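Local coordinates for protein thiamine-monophosphate kinase (Stenotrophomonas maltophilia, PDB 6XEP) that probably phosphorylates thiamine monophosphate with ATP to form thiamine diphosphate, the active form of vitamin B1, as a magnesium-dependent kinase, at residues T52-N57 and L76-S81. Sequence-based numbering, arbitrary orientation. Where two conformers were deposited one is given.
Sequences TADTLN and LAVNLS
Thr52 meets Asn79 where strand 48-57 lies against helix 68-85 in the PurM-like N-terminal domain, an alpha/beta fold with helices packed on one face of a mixed sheet. The two segments run roughly antiparallel, and their axes approach to 8.1 Å. Thr52, Asp54 and Leu56 point toward the helix.

In one of its two conformers, Thr52 OG1 sits between its backbone N and carbonyl carbon (chi1 67°) and accepts a hydrogen bond of 3.2 Å from Asn79 ND2. The bond is nearly straight, at 165°, and OG1 lies close to the amide plane. The buried amide thus bonds to strand 48-57 and, weakly, through the same ND2 to Val139 O on the adjoining strand 136-145. Asn79 ND2 also approaches the backbone of Ala53, 3.6 Å from Ala53 CA.

Asp54 and Asn79 lie alongside each other, pointing opposite ways. Asp54 OD1 is 3.1 Å from Asn79 ND2, but the N-H is badly aimed for a hydrogen bond, and the carboxylate and amide planes are turned 74° apart. Thr52 and Asp54 are predicted magnesium ligands, as is Asp82, one helical turn beyond Val78, whose OD2 lies close to Asp54 OD1, consistent with a shared metal site. Asp54 CG also rests 3.5 Å from Val78 CG1.

Leu56 adds an apolar contact nearer the predicted substrate residue His61, which it also touches. Its CD1 reaches Val78 CG2 at 4.2 Å, while the other methyl of Val78, CG1, lies against the carboxylate of Asp54, 3.7 Å from OD2.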
ATOM      1  N   THR A  52      -7.962   0.113   2.817  1.00 14.11           N
ATOM      2  CA  THR A  52      -7.847   1.504   2.411  0.67 15.39           C
ATOM      3  C   THR A  52      -6.395   1.807   2.097  1.00 17.92           C
ATOM      4  O   THR A  52      -5.493   1.177   2.642  1.00 18.58           O
ATOM      5  CB  THR A  52      -8.325   2.475   3.501  0.67 19.98           C
ATOM      6  OG1 THR A  52      -7.438   2.419   4.621  0.67 19.00           O
ATOM      7  CG2 THR A  52      -9.717   2.128   3.960  0.67 17.05           C
ATOM      8  N   ALA A  53      -6.171   2.788   1.226  1.00 15.33           N
ATOM      9  CA  ALA A  53      -4.802   3.149   0.895  1.00 18.18           C
ATOM     10  C   ALA A  53      -4.774   4.630   0.576  1.00 24.60           C
ATOM     11  O   ALA A  53      -5.661   5.130  -0.112  1.00 24.00           O
ATOM     12  CB  ALA A  53      -4.257   2.361  -0.299  1.00 22.91           C
ATOM     13  N   ASP A  54      -3.750   5.312   1.074  1.00 23.29           N
ATOM     14  CA  ASP A  54      -3.587   6.748   0.881  1.00 19.99           C
ATOM     15  C   ASP A  54      -2.102   7.031   0.768  1.00 21.11           C
ATOM     16  O   ASP A  54      -1.295   6.387   1.442  1.00 20.75           O
ATOM     17  CB  ASP A  54      -4.175   7.547   2.048  1.00 23.89           C
ATOM     18  CG  ASP A  54      -5.682   7.380   2.182  1.00 34.27           C
ATOM     19  OD1 ASP A  54      -6.108   6.529   2.997  1.00 33.11           O
ATOM     20  OD2 ASP A  54      -6.442   8.091   1.470  1.00 31.06           O
ATOM     21  N   THR A  55      -1.736   7.980  -0.086  1.00 14.71           N
ATOM     22  CA  THR A  55      -0.354   8.423  -0.171  1.00 14.87           C
ATOM     23  C   THR A  55      -0.304   9.884   0.237  1.00 15.22           C
ATOM     24  O   THR A  55      -1.138  10.671  -0.206  1.00 15.60           O
ATOM     25  CB  THR A  55       0.213   8.246  -1.581  1.00 20.11           C
ATOM     26  OG1 THR A  55       0.296   6.848  -1.886  1.00 22.22           O
ATOM     27  CG2 THR A  55       1.601   8.873  -1.675  1.00 17.93           C
ATOM     28  N   LEU A  56       0.646  10.234   1.096  1.00 13.73           N
ATOM     29  CA  LEU A  56       0.915  11.628   1.428  1.00 13.36           C
ATOM     30  C   LEU A  56       2.265  11.991   0.836  1.00 12.91           C
ATOM     31  O   LEU A  56       3.267  11.316   1.103  1.00 13.40           O
ATOM     32  CB  LEU A  56       0.899  11.878   2.937  1.00 16.65           C
ATOM     33  CG  LEU A  56      -0.491  12.100   3.566  1.00 19.62           C
ATOM     34  CD1 LEU A  56      -1.399  10.896   3.432  1.00 26.04           C
ATOM     35  CD2 LEU A  56      -0.351  12.496   5.023  1.00 20.25           C
ATOM     36  N   ASN A  57       2.285  13.047   0.030  1.00 13.29           N
ATOM     37  CA  ASN A  57       3.484  13.519  -0.646  1.00 13.26           C
ATOM     38  C   ASN A  57       3.920  14.860  -0.080  1.00 14.44           C
ATOM     39  O   ASN A  57       3.089  15.752   0.130  1.00 14.71           O
ATOM     40  CB  ASN A  57       3.227  13.658  -2.142  1.00 13.23           C
ATOM     41  CG  ASN A  57       2.992  12.324  -2.782  1.00 16.74           C
ATOM     42  OD1 ASN A  57       3.702  11.377  -2.469  1.00 15.34           O
ATOM     43  ND2 ASN A  57       1.971  12.218  -3.632  1.00 16.40           N
ATOM     44  N   LEU A  76      -0.865   7.789   9.023  1.00 13.94           N
ATOM     45  CA  LEU A  76      -1.752   6.735   9.506  1.00 13.03           C
ATOM     46  C   LEU A  76      -3.159   7.265   9.790  1.00 12.30           C
ATOM     47  O   LEU A  76      -4.146   6.565   9.544  1.00 13.17           O
ATOM     48  CB  LEU A  76      -1.165   6.092  10.758  1.00 13.27           C
ATOM     49  CG  LEU A  76      -1.993   5.009  11.449  1.00 15.33           C
ATOM     50  CD1 LEU A  76      -2.260   3.819  10.502  1.00 12.01           C
ATOM     51  CD2 LEU A  76      -1.253   4.547  12.706  1.00 15.89           C
ATOM     52  N   ALA A  77      -3.272   8.482  10.328  1.00 10.97           N
ATOM     53  CA  ALA A  77      -4.580   9.015  10.695  1.00 12.64           C
ATOM     54  C   ALA A  77      -5.530   9.075   9.500  1.00 12.85           C
ATOM     55  O   ALA A  77      -6.735   8.840   9.650  1.00 13.79           O
ATOM     56  CB  ALA A  77      -4.425  10.407  11.310  1.00 10.32           C
ATOM     57  N   VAL A  78      -5.019   9.416   8.316  1.00 13.20           N
ATOM     58  CA  VAL A  78      -5.874   9.463   7.129  1.00 15.77           C
ATOM     59  C   VAL A  78      -6.530   8.105   6.892  1.00 13.75           C
ATOM     60  O   VAL A  78      -7.734   8.006   6.636  1.00 14.34           O
ATOM     61  CB  VAL A  78      -5.064   9.921   5.903  1.00 16.15           C
ATOM     62  CG1 VAL A  78      -5.951   9.885   4.674  1.00 17.50           C
ATOM     63  CG2 VAL A  78      -4.542  11.320   6.141  1.00 15.57           C
ATOM     64  N   ASN A  79      -5.743   7.034   6.985  1.00 13.65           N
ATOM     65  CA  ASN A  79      -6.271   5.697   6.729  1.00 14.35           C
ATOM     66  C   ASN A  79      -7.230   5.251   7.817  1.00 17.33           C
ATOM     67  O   ASN A  79      -8.244   4.595   7.539  1.00 14.17           O
ATOM     68  CB  ASN A  79      -5.113   4.714   6.616  1.00 13.32           C
ATOM     69  CG  ASN A  79      -4.376   4.864   5.328  1.00 21.86           C
ATOM     70  OD1 ASN A  79      -3.475   5.695   5.205  1.00 24.09           O
ATOM     71  ND2 ASN A  79      -4.770   4.084   4.332  1.00 24.39           N
ATOM     72  N   LEU A  80      -6.896   5.546   9.074  1.00 12.23           N
ATOM     73  CA  LEU A  80      -7.781   5.170  10.160  1.00 12.02           C
ATOM     74  C   LEU A  80      -9.104   5.912  10.064  1.00 13.88           C
ATOM     75  O   LEU A  80     -10.148   5.362  10.422  1.00 14.57           O
ATOM     76  CB  LEU A  80      -7.108   5.445  11.499  1.00 13.24           C
ATOM     77  CG  LEU A  80      -5.941   4.529  11.849  1.00 13.96           C
ATOM     78  CD1 LEU A  80      -5.330   4.928  13.199  1.00 14.87           C
ATOM     79  CD2 LEU A  80      -6.400   3.054  11.863  1.00 15.57           C
ATOM     80  N   SER A  81      -9.072   7.163   9.607  1.00 15.35           N
ATOM     81  CA  SER A  81     -10.312   7.906   9.433  1.00 11.31           C
ATOM     82  C   SER A  81     -11.178   7.268   8.344  1.00 15.53           C
ATOM     83  O   SER A  81     -12.409   7.218   8.471  1.00 16.79           O
ATOM     84  CB  SER A  81      -9.997   9.360   9.099  1.00 13.02           C
ATOM     85  OG  SER A  81     -11.203  10.074   8.924  1.00 16.77           O
TER